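Long-range contacts in Tv2483 (Treponema vincentii, PDB 6DET), which binds L-arginine with high selectivity and probably delivers it, as a periplasmic-type solute-binding lipoprotein, to an ABC transporter for uptake: residues Q111-C116 with T220-A226; I125-A130 with P205-I210. All blocks are in the same frame, centred on the assembly; numbering follows the deposited sequence.

Contact 1. Residues Q111-C116 with T220-A226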
loop_
_atom_site.group_PDB
_atom_site.type_symbol
_atom_site.label_atom_id
_atom_site.label_comp_id
_atom_site.label_asym_id
_atom_site.label_seq_id
_atom_site.Cartn_x
_atom_site.Cartn_y
_atom_site.Cartn_z
ATOM N N GLN A 111 -8.497 -0.394 -14.798
ATOM C CA GLN A 111 -8.426 0.172 -16.140
ATOM C C GLN A 111 -7.084 0.825 -16.439
ATOM O O GLN A 111 -6.886 1.307 -17.554
ATOM C CB GLN A 111 -9.523 1.223 -16.348
ATOM C CG GLN A 111 -10.906 0.818 -15.904
ATOM C CD GLN A 111 -11.403 -0.424 -16.602
ATOM O OE1 GLN A 111 -11.064 -0.676 -17.758
ATOM N NE2 GLN A 111 -12.210 -1.213 -15.901
ATOM N N HIS A 112 -6.169 0.880 -15.474
ATOM C CA HIS A 112 -4.903 1.576 -15.659
ATOM C C HIS A 112 -3.698 0.699 -15.421
ATOM O O HIS A 112 -2.583 1.089 -15.797
ATOM C CB HIS A 112 -4.788 2.774 -14.700
ATOM C CG HIS A 112 -5.766 3.871 -14.965
ATOM N ND1 HIS A 112 -5.377 5.114 -15.413
ATOM C CD2 HIS A 112 -7.110 3.922 -14.824
ATOM C CE1 HIS A 112 -6.441 5.883 -15.548
ATOM N NE2 HIS A 112 -7.505 5.184 -15.196
ATOM N N TYR A 113 -3.878 -0.455 -14.795
ATOM C CA TYR A 113 -2.784 -1.312 -14.363
ATOM C C TYR A 113 -3.180 -2.766 -14.514
ATOM O O TYR A 113 -4.369 -3.115 -14.428
ATOM C CB TYR A 113 -2.420 -1.101 -12.878
ATOM C CG TYR A 113 -2.052 0.305 -12.449
ATOM C CD1 TYR A 113 -0.732 0.727 -12.476
ATOM C CD2 TYR A 113 -3.014 1.188 -11.952
ATOM C CE1 TYR A 113 -0.373 1.978 -12.049
ATOM C CE2 TYR A 113 -2.668 2.451 -11.534
ATOM C CZ TYR A 113 -1.344 2.844 -11.580
ATOM O OH TYR A 113 -0.980 4.104 -11.150
ATOM N N ARG A 114 -2.164 -3.610 -14.698
ATOM C CA ARG A 114 -2.290 -5.054 -14.542
ATOM C C ARG A 114 -1.845 -5.387 -13.128
ATOM O O ARG A 114 -0.721 -5.071 -12.742
ATOM C CB ARG A 114 -1.429 -5.811 -15.561
ATOM C CG ARG A 114 -1.524 -7.352 -15.416
ATOM C CD ARG A 114 -0.726 -8.081 -16.486
ATOM N NE ARG A 114 -1.257 -7.825 -17.822
ATOM C CZ ARG A 114 -2.160 -8.577 -18.436
ATOM N NH1 ARG A 114 -2.656 -9.663 -17.837
ATOM N NH2 ARG A 114 -2.573 -8.233 -19.649
ATOM N N MET A 115 -2.725 -5.983 -12.337
ATOM C CA MET A 115 -2.432 -6.201 -10.929
ATOM C C MET A 115 -2.309 -7.695 -10.648
ATOM O O MET A 115 -3.021 -8.516 -11.244
ATOM C CB MET A 115 -3.504 -5.530 -10.055
ATOM C CG MET A 115 -3.414 -3.997 -10.188
ATOM S SD MET A 115 -4.672 -2.989 -9.346
ATOM C CE MET A 115 -6.044 -3.272 -10.436
ATOM N N CYS A 116 -1.361 -8.062 -9.792
ATOM C CA CYS A 116 -1.166 -9.475 -9.528
ATOM C C CYS A 116 -2.118 -9.916 -8.424
ATOM O O CYS A 116 -2.729 -9.095 -7.735
ATOM C CB CYS A 116 0.274 -9.773 -9.135
ATOM S SG CYS A 116 0.704 -9.192 -7.490
ATOM N N THR A 220 -2.127 -5.271 -3.738
ATOM C CA THR A 220 -1.554 -5.992 -4.869
ATOM C C THR A 220 -0.197 -5.381 -5.194
ATOM O O THR A 220 0.278 -4.448 -4.516
ATOM C CB THR A 220 -2.514 -5.942 -6.072
ATOM O OG1 THR A 220 -2.018 -6.737 -7.163
ATOM C CG2 THR A 220 -2.707 -4.529 -6.557
ATOM N N PHE A 221 0.441 -5.910 -6.244
ATOM C CA PHE A 221 1.586 -5.274 -6.875
ATOM C C PHE A 221 1.163 -4.922 -8.296
ATOM O O PHE A 221 0.581 -5.767 -8.993
ATOM C CB PHE A 221 2.803 -6.184 -6.873
ATOM C CG PHE A 221 3.183 -6.681 -5.530
ATOM C CD1 PHE A 221 3.353 -5.788 -4.458
ATOM C CD2 PHE A 221 3.359 -8.030 -5.304
ATOM C CE1 PHE A 221 3.690 -6.284 -3.219
ATOM C CE2 PHE A 221 3.700 -8.505 -4.061
ATOM C CZ PHE A 221 3.865 -7.628 -3.024
ATOM N N ALA A 222 1.389 -3.669 -8.696
ATOM C CA ALA A 222 0.860 -3.116 -9.947
ATOM C C ALA A 222 1.924 -3.120 -11.046
ATOM O O ALA A 222 3.065 -2.700 -10.814
ATOM C CB ALA A 222 0.361 -1.683 -9.734
ATOM N N PHE A 223 1.518 -3.528 -12.252
ATOM C CA PHE A 223 2.396 -3.664 -13.409
ATOM C C PHE A 223 1.782 -2.935 -14.590
ATOM O O PHE A 223 0.599 -2.585 -14.582
ATOM C CB PHE A 223 2.607 -5.142 -13.775
ATOM C CG PHE A 223 3.385 -5.898 -12.756
ATOM C CD1 PHE A 223 2.771 -6.305 -11.580
ATOM C CD2 PHE A 223 4.718 -6.193 -12.952
ATOM C CE1 PHE A 223 3.466 -6.986 -10.632
ATOM C CE2 PHE A 223 5.426 -6.874 -11.979
ATOM C CZ PHE A 223 4.774 -7.251 -10.800
ATOM N N ARG A 224 2.582 -2.749 -15.645
ATOM C CA ARG A 224 2.044 -2.164 -16.859
ATOM C C ARG A 224 0.978 -3.083 -17.431
ATOM O O ARG A 224 1.071 -4.303 -17.322
ATOM C CB ARG A 224 3.147 -1.973 -17.908
ATOM C CG ARG A 224 4.073 -0.785 -17.641
ATOM C CD ARG A 224 5.253 -0.729 -18.653
ATOM N NE ARG A 224 6.212 -1.778 -18.350
ATOM C CZ ARG A 224 7.258 -1.647 -17.544
ATOM N NH1 ARG A 224 7.520 -0.485 -16.955
ATOM N NH2 ARG A 224 8.046 -2.694 -17.323
ATOM N N GLN A 225 -0.024 -2.477 -18.071
ATOM C CA GLN A 225 -1.195 -3.224 -18.530
ATOM C C GLN A 225 -0.816 -4.375 -19.452
ATOM O O GLN A 225 -1.356 -5.485 -19.335
ATOM C CB GLN A 225 -2.161 -2.279 -19.249
ATOM C CG GLN A 225 -2.814 -1.290 -18.320
ATOM C CD GLN A 225 -3.502 -0.173 -19.052
ATOM O OE1 GLN A 225 -2.854 0.706 -19.636
ATOM N NE2 GLN A 225 -4.824 -0.200 -19.043
ATOM N N ALA A 226 0.102 -4.138 -20.376
ATOM C CA ALA A 226 0.430 -5.131 -21.384
ATOM C C ALA A 226 1.314 -6.261 -20.865
ATOM O O ALA A 226 1.563 -7.211 -21.606
ATOM C CB ALA A 226 1.140 -4.438 -22.548
HETATM O O HOH W 1 -0.066 0.493 -17.184
#
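Arg114 and Phe223 form the hydrogen-bonded pair of a short antiparallel ladder in which strand 114-115 edges strand 215-223, part of the mixed sheet of a family 3 solute-binding fold. The two bonds of the pair differ: Phe223 N reaches Arg114 O at 2.8 Å, nearly head-on to the carbonyl (160°), whereas Arg114 N meets Phe223 O with a tilt from the carbonyl plane. One step on, Met115 faces Ala222 as a non-hydrogen-bonded pair, and Cys116 N bonds to Phe221 O. The buried end is tight. Thr220 OG1 donates to Cys116 O at 2.5 Å; with OG1 anti to the backbone N (chi1 -175°), the methyl CG2 is left to pack on CB, CG and SD of Met115, the two side chains crossing at about a right angle. In one of its two conformers Cys116 places SG 3.6 Å from Phe221 CD2, an oblique and tentative sulfur-aromatic contact. Outside the two segments, Phe221 stacks on Tyr119 and meets Phe66 edge-to-face. Toward Gln111 and Ala226 the contact is looser and more exposed. There a water accepts from Gln225 N and donates to His112 O, and the CG of Gln225 lies 3.5 Å from that same His112 O. Arg114 reaches along this side with its chain extended to CD and bent at chi3 (-64°), beside helix 228-243. Its NE gives the principal bond to Gln225 O, 2.8 Å long and above the carbonyl plane, while NH2 adds a weak second one at 3.0 Å to the same oxygen.

Contact 2. Residues I125-A130 with P205-I210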
loop_
_atom_site.group_PDB
_atom_site.type_symbol
_atom_site.label_atom_id
_atom_site.label_comp_id
_atom_site.label_asym_id
_atom_site.label_seq_id
_atom_site.Cartn_x
_atom_site.Cartn_y
_atom_site.Cartn_z
ATOM N N ILE A 125 -9.169 3.347 7.538
ATOM C CA ILE A 125 -9.729 3.695 8.828
ATOM C C ILE A 125 -9.503 5.185 9.063
ATOM O O ILE A 125 -8.610 5.802 8.477
ATOM C CB ILE A 125 -9.096 2.853 9.948
ATOM C CG1 ILE A 125 -7.581 3.044 9.969
ATOM C CG2 ILE A 125 -9.417 1.380 9.726
ATOM C CD1 ILE A 125 -6.878 2.403 11.121
ATOM N N VAL A 126 -10.324 5.754 9.942
ATOM C CA VAL A 126 -10.266 7.176 10.274
ATOM C C VAL A 126 -9.728 7.313 11.687
ATOM O O VAL A 126 -10.239 6.679 12.623
ATOM C CB VAL A 126 -11.635 7.849 10.136
ATOM C CG1 VAL A 126 -11.530 9.315 10.562
ATOM C CG2 VAL A 126 -12.107 7.749 8.698
ATOM N N VAL A 127 -8.709 8.158 11.838
ATOM C CA VAL A 127 -8.013 8.348 13.103
ATOM C C VAL A 127 -8.223 9.786 13.549
ATOM O O VAL A 127 -8.156 10.715 12.734
ATOM C CB VAL A 127 -6.509 8.010 12.988
ATOM C CG1 VAL A 127 -5.768 8.299 14.296
ATOM C CG2 VAL A 127 -6.320 6.521 12.586
ATOM N N THR A 128 -8.511 9.961 14.842
ATOM C CA THR A 128 -8.682 11.273 15.450
ATOM C C THR A 128 -7.795 11.354 16.683
ATOM O O THR A 128 -7.141 10.375 17.059
ATOM C CB THR A 128 -10.145 11.541 15.845
ATOM O OG1 THR A 128 -10.572 10.585 16.829
ATOM C CG2 THR A 128 -11.049 11.442 14.651
ATOM N N LEU A 129 -7.787 12.531 17.320
ATOM C CA LEU A 129 -7.207 12.661 18.651
ATOM C C LEU A 129 -8.156 12.065 19.685
ATOM O O LEU A 129 -9.363 12.315 19.652
ATOM C CB LEU A 129 -6.927 14.126 18.962
ATOM C CG LEU A 129 -5.975 14.830 17.995
ATOM C CD1 LEU A 129 -5.985 16.312 18.236
ATOM C CD2 LEU A 129 -4.573 14.280 18.144
ATOM N N ALA A 130 -7.599 11.279 20.612
ATOM C CA ALA A 130 -8.424 10.429 21.466
ATOM C C ALA A 130 -9.189 11.245 22.484
ATOM O O ALA A 130 -10.240 10.810 22.975
ATOM C CB ALA A 130 -7.556 9.394 22.180
ATOM N N PRO A 205 -1.570 5.506 21.720
ATOM C CA PRO A 205 -3.003 5.670 22.007
ATOM C C PRO A 205 -3.447 7.084 22.346
ATOM O O PRO A 205 -4.535 7.266 22.902
ATOM C CB PRO A 205 -3.202 4.765 23.217
ATOM C CG PRO A 205 -1.987 4.993 23.948
ATOM C CD PRO A 205 -0.898 4.901 22.879
ATOM N N GLN A 206 -2.616 8.085 22.063
ATOM C CA GLN A 206 -3.083 9.463 22.003
ATOM C C GLN A 206 -4.059 9.617 20.841
ATOM O O GLN A 206 -4.616 10.696 20.622
ATOM C CB GLN A 206 -1.900 10.424 21.835
ATOM C CG GLN A 206 -1.029 10.146 20.622
ATOM C CD GLN A 206 0.056 11.182 20.427
ATOM O OE1 GLN A 206 -0.203 12.385 20.451
ATOM N NE2 GLN A 206 1.284 10.720 20.237
ATOM N N TYR A 207 -4.255 8.547 20.078
ATOM C CA TYR A 207 -5.073 8.572 18.881
ATOM C C TYR A 207 -6.246 7.619 19.045
ATOM O O TYR A 207 -6.147 6.594 19.725
ATOM C CB TYR A 207 -4.245 8.187 17.642
ATOM C CG TYR A 207 -3.125 9.160 17.344
ATOM C CD1 TYR A 207 -3.380 10.513 17.193
ATOM C CD2 TYR A 207 -1.811 8.731 17.233
ATOM C CE1 TYR A 207 -2.357 11.416 16.921
ATOM C CE2 TYR A 207 -0.776 9.629 16.954
ATOM C CZ TYR A 207 -1.064 10.970 16.811
ATOM O OH TYR A 207 -0.062 11.873 16.546
ATOM N N SER A 208 -7.360 7.971 18.420
ATOM C CA SER A 208 -8.576 7.179 18.477
ATOM C C SER A 208 -8.952 6.751 17.067
ATOM O O SER A 208 -8.832 7.529 16.117
ATOM C CB SER A 208 -9.723 7.973 19.127
ATOM O OG SER A 208 -10.977 7.361 18.871
ATOM N N ILE A 209 -9.371 5.510 16.925
ATOM C CA ILE A 209 -9.862 5.005 15.655
ATOM C C ILE A 209 -11.380 4.951 15.693
ATOM O O ILE A 209 -11.975 4.356 16.604
ATOM C CB ILE A 209 -9.279 3.616 15.334
ATOM C CG1 ILE A 209 -7.756 3.655 15.264
ATOM C CG2 ILE A 209 -9.822 3.105 14.011
ATOM C CD1 ILE A 209 -7.132 2.260 15.302
ATOM N N ILE A 210 -12.014 5.564 14.695
ATOM C CA ILE A 210 -13.455 5.415 14.546
ATOM C C ILE A 210 -13.780 3.960 14.234
ATOM O O ILE A 210 -13.218 3.365 13.307
ATOM C CB ILE A 210 -13.982 6.352 13.451
ATOM C CG1 ILE A 210 -13.634 7.813 13.768
ATOM C CG2 ILE A 210 -15.479 6.173 13.285
ATOM C CD1 ILE A 210 -14.118 8.296 15.099
HETATM O O HOH W 2 -12.458 4.001 10.835
#
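Ser208 O is approached by two groups of the facing strand: Thr128 N donates to it at 2.8 Å in the carbonyl plane, and Val127 CA makes a CA-H...O contact at 3.2 Å. The return bond, Ser208 N to Thr128 O, is nearly straight at hydrogen (171°) but comes from above the carbonyl plane, and together they define the hydrogen-bonded pair of an antiparallel ladder. Ile210 N to Val126 O and Ala130 N to Gln206 O extend it at its two ends, and a water joins Val126 N to Ile210 O. The short strand axes run 145° apart, 4.4 Å at closest approach.

On the face of Val127 and Ile209, Val127 CG1, anti to its own nitrogen (chi1 176°), touches Tyr207 CB at 3.7 Å, while CG2 turns to Ile209 CG1. Ile125 CB meets Ile209 CG2 farther along. Where the pair Leu129-Tyr207 diverges, Leu129 CD2 still reaches the ring edge at Tyr207 CE1, 3.8 Å away, and Gln206 CG lies over the centre of one ring face; the phenol OH bonds to Asp183. Val126 and Ile210 lie side by side, pointing the same way, and on the face of Thr128 and Ser208, Ser208 CB rests against Thr128 OG1.

Strand 207-209 thus pairs with strand 120-129, which also pairs with strand 189-193; Leu201 of helix 200-203 and Leu182 of helix 175-184 pack against Val127 and Tyr207, and Tyr134 and Leu137 against Ile210.

Both contacts are antiparallel pairings that reach the same mixed sheet, whose strands 215-223 and 120-129 are neighbours. Strand 114-115 precedes strand 120-129 in the chain, and strand 207-209 precedes strand 215-223, so contact 2 falls within the stretch of chain spanned by contact 1. They do not touch: their centres lie 33 Å apart, their nearest atoms about 16 Å, on opposite sides of the chain's centre. The bound arginine is nearer contact 1, with the side chain of Thr220 about 8 Å away, against about 11 Å for Ile125 of contact 2. With the arginine between them, the contacts probably belong to the two lobes of the solute-binding fold, connected by neighbouring strands 120-129 and 215-223.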